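PDB 4EU0: PelD from Pseudomonas aeruginosa, which binds the second messenger cyclic di-GMP through its GGDEF-type domain, acting as an effector involved in pellicle formation. Local coordinates for residues E200-R203 and L204-S208; D161-A164 and Q165-S168; V130-E133 and R134-S137. All coordinates share one frame; numbering follows the deposited sequence.

Contact 1 (E200-R203 and L204-S208); sequences EVQR and LLEGS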
loop_
_atom_site.group_PDB
_atom_site.type_symbol
_atom_site.label_atom_id
_atom_site.label_comp_id
_atom_site.label_asym_id
_atom_site.label_seq_id
_atom_site.Cartn_x
_atom_site.Cartn_y
_atom_site.Cartn_z
ATOM N N GLU A 200 27.421 -3.465 -8.905
ATOM C CA GLU A 200 26.903 -2.640 -9.999
ATOM C C GLU A 200 25.524 -3.082 -10.477
ATOM O O GLU A 200 24.702 -2.245 -10.853
ATOM C CB GLU A 200 27.894 -2.537 -11.159
ATOM C CG GLU A 200 29.116 -1.699 -10.808
ATOM C CD GLU A 200 28.768 -0.265 -10.496
ATOM O OE1 GLU A 200 28.004 0.351 -11.272
ATOM O OE2 GLU A 200 29.283 0.264 -9.484
ATOM N N VAL A 201 25.269 -4.388 -10.453
ATOM C CA VAL A 201 23.926 -4.892 -10.766
ATOM C C VAL A 201 22.930 -4.351 -9.737
ATOM O O VAL A 201 21.851 -3.846 -10.093
ATOM C CB VAL A 201 23.894 -6.441 -10.803
ATOM C CG1 VAL A 201 22.469 -6.941 -10.908
ATOM C CG2 VAL A 201 24.714 -6.947 -11.985
ATOM N N GLN A 202 23.299 -4.419 -8.462
ATOM C CA GLN A 202 22.410 -3.921 -7.407
ATOM C C GLN A 202 22.117 -2.432 -7.586
ATOM O O GLN A 202 20.967 -1.997 -7.448
ATOM C CB GLN A 202 22.985 -4.184 -6.019
ATOM C CG GLN A 202 21.972 -3.951 -4.892
ATOM C CD GLN A 202 22.574 -4.209 -3.528
ATOM O OE1 GLN A 202 23.005 -5.325 -3.229
ATOM N NE2 GLN A 202 22.604 -3.178 -2.690
ATOM N N ARG A 203 23.143 -1.658 -7.925
ATOM C CA ARG A 203 22.951 -0.226 -8.111
ATOM C C ARG A 203 21.998 0.064 -9.261
ATOM O O ARG A 203 21.193 1.000 -9.186
ATOM C CB ARG A 203 24.286 0.482 -8.322
ATOM C CG ARG A 203 25.083 0.619 -7.051
ATOM C CD ARG A 203 26.484 1.111 -7.329
ATOM N NE ARG A 203 27.219 1.362 -6.091
ATOM C CZ ARG A 203 27.178 2.501 -5.407
ATOM N NH1 ARG A 203 26.444 3.521 -5.838
ATOM N NH2 ARG A 203 27.884 2.623 -4.290
ATOM N N LEU A 204 22.095 -0.730 -10.330
ATOM C CA LEU A 204 21.181 -0.569 -11.458
ATOM C C LEU A 204 19.750 -0.924 -11.043
ATOM O O LEU A 204 18.802 -0.224 -11.385
ATOM C CB LEU A 204 21.651 -1.395 -12.672
ATOM C CG LEU A 204 20.954 -1.088 -14.003
ATOM C CD1 LEU A 204 21.352 0.281 -14.533
ATOM C CD2 LEU A 204 21.270 -2.166 -15.034
ATOM N N LEU A 205 19.597 -2.008 -10.291
ATOM C CA LEU A 205 18.275 -2.401 -9.795
ATOM C C LEU A 205 17.698 -1.322 -8.865
ATOM O O LEU A 205 16.526 -0.945 -8.994
ATOM C CB LEU A 205 18.352 -3.770 -9.107
ATOM C CG LEU A 205 18.552 -4.972 -10.030
ATOM C CD1 LEU A 205 18.925 -6.191 -9.186
ATOM C CD2 LEU A 205 17.288 -5.250 -10.888
ATOM N N GLU A 206 18.524 -0.786 -7.967
ATOM C CA GLU A 206 18.085 0.311 -7.100
ATOM C C GLU A 206 17.596 1.517 -7.899
ATOM O O GLU A 206 16.568 2.093 -7.574
ATOM C CB GLU A 206 19.194 0.744 -6.138
ATOM C CG GLU A 206 19.573 -0.321 -5.108
ATOM C CD GLU A 206 20.757 0.117 -4.266
ATOM O OE1 GLU A 206 20.832 1.319 -3.912
ATOM O OE2 GLU A 206 21.618 -0.729 -3.961
ATOM N N GLY A 207 18.321 1.877 -8.956
ATOM C CA GLY A 207 17.983 3.061 -9.739
ATOM C C GLY A 207 16.712 2.900 -10.555
ATOM O O GLY A 207 16.129 3.893 -10.986
ATOM N N SER A 208 16.281 1.654 -10.748
ATOM C CA SER A 208 15.110 1.337 -11.574
ATOM C C SER A 208 13.790 1.551 -10.838
ATOM O O SER A 208 12.712 1.494 -11.456
ATOM C CB SER A 208 15.170 -0.124 -12.040
ATOM O OG SER A 208 14.817 -1.012 -11.001
#

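Contact 2 (D161-A164 and Q165-S168); sequences DIDA and QRFS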
loop_
_atom_site.group_PDB
_atom_site.type_symbol
_atom_site.label_atom_id
_atom_site.label_comp_id
_atom_site.label_asym_id
_atom_site.label_seq_id
_atom_site.Cartn_x
_atom_site.Cartn_y
_atom_site.Cartn_z
ATOM N N ASP A 161 15.524 0.568 9.825
ATOM C CA ASP A 161 15.725 1.578 8.782
ATOM C C ASP A 161 14.394 1.941 8.119
ATOM O O ASP A 161 13.488 1.108 8.034
ATOM C CB ASP A 161 16.701 1.063 7.721
ATOM C CG ASP A 161 17.134 2.146 6.738
ATOM O OD1 ASP A 161 17.968 2.999 7.116
ATOM O OD2 ASP A 161 16.650 2.141 5.586
ATOM N N ILE A 162 14.276 3.185 7.659
ATOM C CA ILE A 162 13.069 3.629 6.949
ATOM C C ILE A 162 12.694 2.692 5.786
ATOM O O ILE A 162 11.535 2.322 5.642
ATOM C CB ILE A 162 13.159 5.118 6.485
ATOM C CG1 ILE A 162 11.903 5.523 5.689
ATOM C CG2 ILE A 162 14.455 5.385 5.697
ATOM C CD1 ILE A 162 11.685 7.038 5.581
ATOM N N ASP A 163 13.677 2.282 4.990
ATOM C CA ASP A 163 13.386 1.402 3.855
ATOM C C ASP A 163 12.810 0.060 4.311
ATOM O O ASP A 163 11.904 -0.469 3.670
ATOM C CB ASP A 163 14.620 1.202 2.961
ATOM C CG ASP A 163 15.135 2.504 2.378
ATOM O OD1 ASP A 163 14.311 3.373 2.011
ATOM O OD2 ASP A 163 16.376 2.672 2.304
ATOM N N ALA A 164 13.309 -0.463 5.432
ATOM C CA ALA A 164 12.783 -1.708 5.991
ATOM C C ALA A 164 11.353 -1.535 6.527
ATOM O O ALA A 164 10.505 -2.388 6.310
ATOM C CB ALA A 164 13.714 -2.269 7.069
ATOM N N GLN A 165 11.088 -0.425 7.209
ATOM C CA GLN A 165 9.739 -0.158 7.703
ATOM C C GLN A 165 8.738 -0.012 6.562
ATOM O O GLN A 165 7.635 -0.564 6.607
ATOM C CB GLN A 165 9.717 1.102 8.566
ATOM C CG GLN A 165 10.622 1.068 9.758
ATOM C CD GLN A 165 10.376 2.261 10.637
ATOM O OE1 GLN A 165 9.224 2.636 10.864
ATOM N NE2 GLN A 165 11.445 2.878 11.123
ATOM N N ARG A 166 9.130 0.737 5.532
ATOM C CA ARG A 166 8.270 0.977 4.386
ATOM C C ARG A 166 7.969 -0.337 3.661
ATOM O O ARG A 166 6.824 -0.602 3.301
ATOM C CB ARG A 166 8.924 1.957 3.418
ATOM C CG ARG A 166 7.994 2.431 2.301
ATOM C CD ARG A 166 8.745 3.212 1.237
ATOM N NE ARG A 166 9.139 4.550 1.677
ATOM C CZ ARG A 166 10.387 4.913 1.967
ATOM N NH1 ARG A 166 11.384 4.040 1.884
ATOM N NH2 ARG A 166 10.637 6.159 2.342
ATOM N N PHE A 167 9.010 -1.138 3.455
ATOM C CA PHE A 167 8.862 -2.397 2.741
ATOM C C PHE A 167 7.864 -3.275 3.495
ATOM O O PHE A 167 6.951 -3.814 2.886
ATOM C CB PHE A 167 10.202 -3.117 2.586
ATOM C CG PHE A 167 10.115 -4.336 1.722
ATOM C CD1 PHE A 167 10.270 -4.228 0.346
ATOM C CD2 PHE A 167 9.849 -5.582 2.286
ATOM C CE1 PHE A 167 10.167 -5.360 -0.464
ATOM C CE2 PHE A 167 9.739 -6.711 1.482
ATOM C CZ PHE A 167 9.911 -6.591 0.114
ATOM N N SER A 168 8.064 -3.404 4.804
ATOM C CA SER A 168 7.191 -4.188 5.675
ATOM C C SER A 168 5.731 -3.737 5.588
ATOM O O SER A 168 4.820 -4.551 5.394
ATOM C CB SER A 168 7.690 -4.100 7.123
ATOM O OG SER A 168 6.954 -4.969 7.954
HETATM O O HOH W 1 14.108 6.093 1.928
#

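Contact 3 (V130-E133 and R134-S137); sequences VFNE and RTFS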
loop_
_atom_site.group_PDB
_atom_site.type_symbol
_atom_site.label_atom_id
_atom_site.label_comp_id
_atom_site.label_asym_id
_atom_site.label_seq_id
_atom_site.Cartn_x
_atom_site.Cartn_y
_atom_site.Cartn_z
ATOM N N VAL A 130 -24.284 3.692 -7.924
ATOM C CA VAL A 130 -22.966 3.291 -7.398
ATOM C C VAL A 130 -23.057 2.765 -5.962
ATOM O O VAL A 130 -22.046 2.430 -5.348
ATOM C CB VAL A 130 -21.879 4.419 -7.480
ATOM C CG1 VAL A 130 -21.591 4.792 -8.933
ATOM C CG2 VAL A 130 -22.267 5.646 -6.648
ATOM N N PHE A 131 -24.273 2.703 -5.427
ATOM C CA PHE A 131 -24.498 2.162 -4.093
ATOM C C PHE A 131 -24.503 0.636 -4.195
ATOM O O PHE A 131 -25.554 -0.012 -4.117
ATOM C CB PHE A 131 -25.802 2.709 -3.500
ATOM C CG PHE A 131 -26.009 2.363 -2.051
ATOM C CD1 PHE A 131 -25.222 2.942 -1.056
ATOM C CD2 PHE A 131 -26.992 1.460 -1.679
ATOM C CE1 PHE A 131 -25.417 2.619 0.281
ATOM C CE2 PHE A 131 -27.194 1.135 -0.343
ATOM C CZ PHE A 131 -26.402 1.714 0.638
ATOM N N ASN A 132 -23.307 0.082 -4.388
ATOM C CA ASN A 132 -23.126 -1.349 -4.616
ATOM C C ASN A 132 -21.763 -1.845 -4.148
ATOM O O ASN A 132 -20.882 -1.046 -3.819
ATOM C CB ASN A 132 -23.365 -1.704 -6.096
ATOM C CG ASN A 132 -22.370 -1.037 -7.042
ATOM O OD1 ASN A 132 -21.165 -1.234 -6.934
ATOM N ND2 ASN A 132 -22.887 -0.273 -8.001
ATOM N N GLU A 133 -21.592 -3.166 -4.142
ATOM C CA GLU A 133 -20.360 -3.789 -3.659
ATOM C C GLU A 133 -19.098 -3.400 -4.428
ATOM O O GLU A 133 -18.020 -3.341 -3.838
ATOM C CB GLU A 133 -20.505 -5.314 -3.605
ATOM C CG GLU A 133 -21.458 -5.806 -2.510
ATOM C CD GLU A 133 -20.917 -5.626 -1.090
ATOM O OE1 GLU A 133 -19.705 -5.376 -0.913
ATOM O OE2 GLU A 133 -21.715 -5.744 -0.138
ATOM N N ARG A 134 -19.233 -3.125 -5.725
ATOM C CA ARG A 134 -18.093 -2.697 -6.543
ATOM C C ARG A 134 -17.496 -1.371 -6.041
ATOM O O ARG A 134 -16.278 -1.247 -5.883
ATOM C CB ARG A 134 -18.480 -2.599 -8.029
ATOM C CG ARG A 134 -17.341 -2.107 -8.919
ATOM C CD ARG A 134 -17.778 -1.826 -10.344
ATOM N NE ARG A 134 -16.726 -1.115 -11.070
ATOM C CZ ARG A 134 -16.731 -0.872 -12.379
ATOM N NH1 ARG A 134 -17.735 -1.290 -13.143
ATOM N NH2 ARG A 134 -15.721 -0.211 -12.926
ATOM N N THR A 135 -18.358 -0.393 -5.783
ATOM C CA THR A 135 -17.918 0.916 -5.289
ATOM C C THR A 135 -17.450 0.823 -3.832
ATOM O O THR A 135 -16.428 1.416 -3.460
ATOM C CB THR A 135 -19.026 1.979 -5.445
ATOM O OG1 THR A 135 -19.527 1.949 -6.789
ATOM C CG2 THR A 135 -18.504 3.381 -5.132
ATOM N N PHE A 136 -18.178 0.059 -3.020
ATOM C CA PHE A 136 -17.788 -0.161 -1.627
ATOM C C PHE A 136 -16.370 -0.723 -1.557
ATOM O O PHE A 136 -15.563 -0.280 -0.736
ATOM C CB PHE A 136 -18.761 -1.103 -0.906
ATOM C CG PHE A 136 -20.171 -0.587 -0.810
ATOM C CD1 PHE A 136 -20.457 0.769 -0.955
ATOM C CD2 PHE A 136 -21.216 -1.467 -0.553
ATOM C CE1 PHE A 136 -21.759 1.238 -0.872
ATOM C CE2 PHE A 136 -22.525 -1.009 -0.456
ATOM C CZ PHE A 136 -22.799 0.349 -0.612
ATOM N N SER A 137 -16.061 -1.685 -2.430
ATOM C CA SER A 137 -14.733 -2.296 -2.447
ATOM C C SER A 137 -13.680 -1.254 -2.792
ATOM O O SER A 137 -12.642 -1.189 -2.151
ATOM C CB SER A 137 -14.673 -3.486 -3.413
ATOM O OG SER A 137 -15.534 -4.526 -2.967
HETATM O O HOH W 2 -17.232 -4.744 -1.076
#

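Contact 1 (E200-R203 and L204-S208)
Gln202 and Glu206, an i to i+4 pair on helix 198-207 of the PelD GGDEF domain, are joined twice. Glu206 N donates to Gln202 O at 2.8 Å, and Gln202 NE2 donates to Glu206 OE2 at 2.9 Å with an almost straight N-H...O angle of 166°. The acceptor oxygen lies in the plane of the Gln202 amide, while the carboxylate is turned 36° against it. CG of Gln202 stands anti to its backbone N (chi1 -168°), that of Glu206 anti to its carbonyl carbon. Glu206 CG thus comes 3.2 Å from Gln202 O, so the Glu206 methylene packs against the same carbonyl oxygen that accepts its backbone N-H. Arg203 O accepts from Gly207 N at 3.0 Å. Leu204 CB lies against the carbonyl oxygens of the preceding turn, 3.6 Å from Val201 O, and its end leads to Leu249 of helix 236-253. Val201 CG1 lies alongside Leu205 CD1 at 4.0 Å. Further along, Ser208 OG donates to Leu205 O at 2.6 Å, and Ser208 O hydrogen-bonds Arg245, a cyclic di-GMP-binding residue, giving this helix a second-shell contact to the pocket. With OE1 accepting from Arg225, the buried Gln202 amide has partners at both its nitrogen and its oxygen; its N-H, with a long, weak ion pair from Glu206 OE1 to Arg217, probably favours a charged Glu206 carboxylate.

Contact 2 (D161-A164 and Q165-S168)
Arg166 reaches back toward Asp163 because its CG stands anti to the backbone N (chi1 -171°) and its chain then bends at chi3 (-73°), while Asp163 turns CG anti to its carbonyl carbon. The two side chains run side by side and close a salt bridge, Asp163 OD1 to Arg166 NH1 at 3.0 Å. OD1 offers its anti lone pair and lies in the guanidinium plane, at the edge, yet the N-H...O angle is a bent 135°. A water donates to the same OD1 at 2.7 Å and is held weakly by Arg166 NH2. Ile162 runs beside the arginine, its CD1 3.5 Å from Arg166 NH2. The same stretch starts the helix: Asp161 is the N-cap, its OD2 accepting from Asp163 N at 3.0 Å from above the carboxylate plane, and Asp161 O accepts from Gln165 N, also at 3.0 Å. The Gln165 side chain turns back to the preceding loop, where NE2 donates to Ala160 O and Arg155 O. This start of helix 162-181 lies against the four-stranded sheet: Phe167 packs on Val214 and Leu216 of strand 214-219 and on Leu228 and Leu230 of strand 225-231, and Ser168 OG bonds to Ala297 O near the C terminus.

Contact 3 (V130-E133 and R134-S137)
Phe136 points the edge of its ring at one face of Phe131 in a T-shaped pair, with planes at 84° and centroids 5.2 Å apart. Phe136 CZ stands over the Phe131 face, offset toward the rim, 3.6 Å from Phe131 CD1. Asn132 O sits over one face of Phe136, offset toward the rim, 3.1 Å from Phe136 CG, and also accepts from Phe136 N at 3.0 Å. Asn132 is the N-cap of helix 133-150. With chi1 at 63° its CG sits between the backbone N and the carbonyl carbon, which carries OD1 round to accept from Thr135 N at 3.1 Å; the N-H lies tilted from the plane of the side-chain carbonyl. Thr135 OG1 makes a weak bond back to Val130 O, tying the loop to the first turn. In the next backbone bond, Ser137 N donates to Glu133 O at 2.9 Å, and a water donates to Glu133 OE1 at 2.6 Å while also bonding to Ser137 OG. Glu133 OE2 forms a salt bridge with Arg89. In the GAF domain, this capped start of helix 133-150 follows the loop after strand 117-123, and both phenylalanines pack on Val106 of strand 106-111 and Ser87 of strand 86-87, at one edge of the five-stranded sheet.

How the contacts relate
From the N terminus, contact 3 comes first, where the loop after strand 117-123 turns into helix 133-150 of the GAF domain. That helix is followed in the chain by helix 162-181, whose N-terminal turns hold contact 2, and contact 1 comes last, on helix 198-207 beyond strand 185-192. Each is local, joining residues three to five apart, so none closes a long loop; the three stand in series, neither nesting nor crossing. Contacts 1 and 2 share the PelD GGDEF domain, centres 18 Å apart, and both meet strand 214-219, near whose start Asp213 binds cyclic di-GMP. Contact 3, about 41 Å from contact 1 between centres, lies across the chain's centre from both.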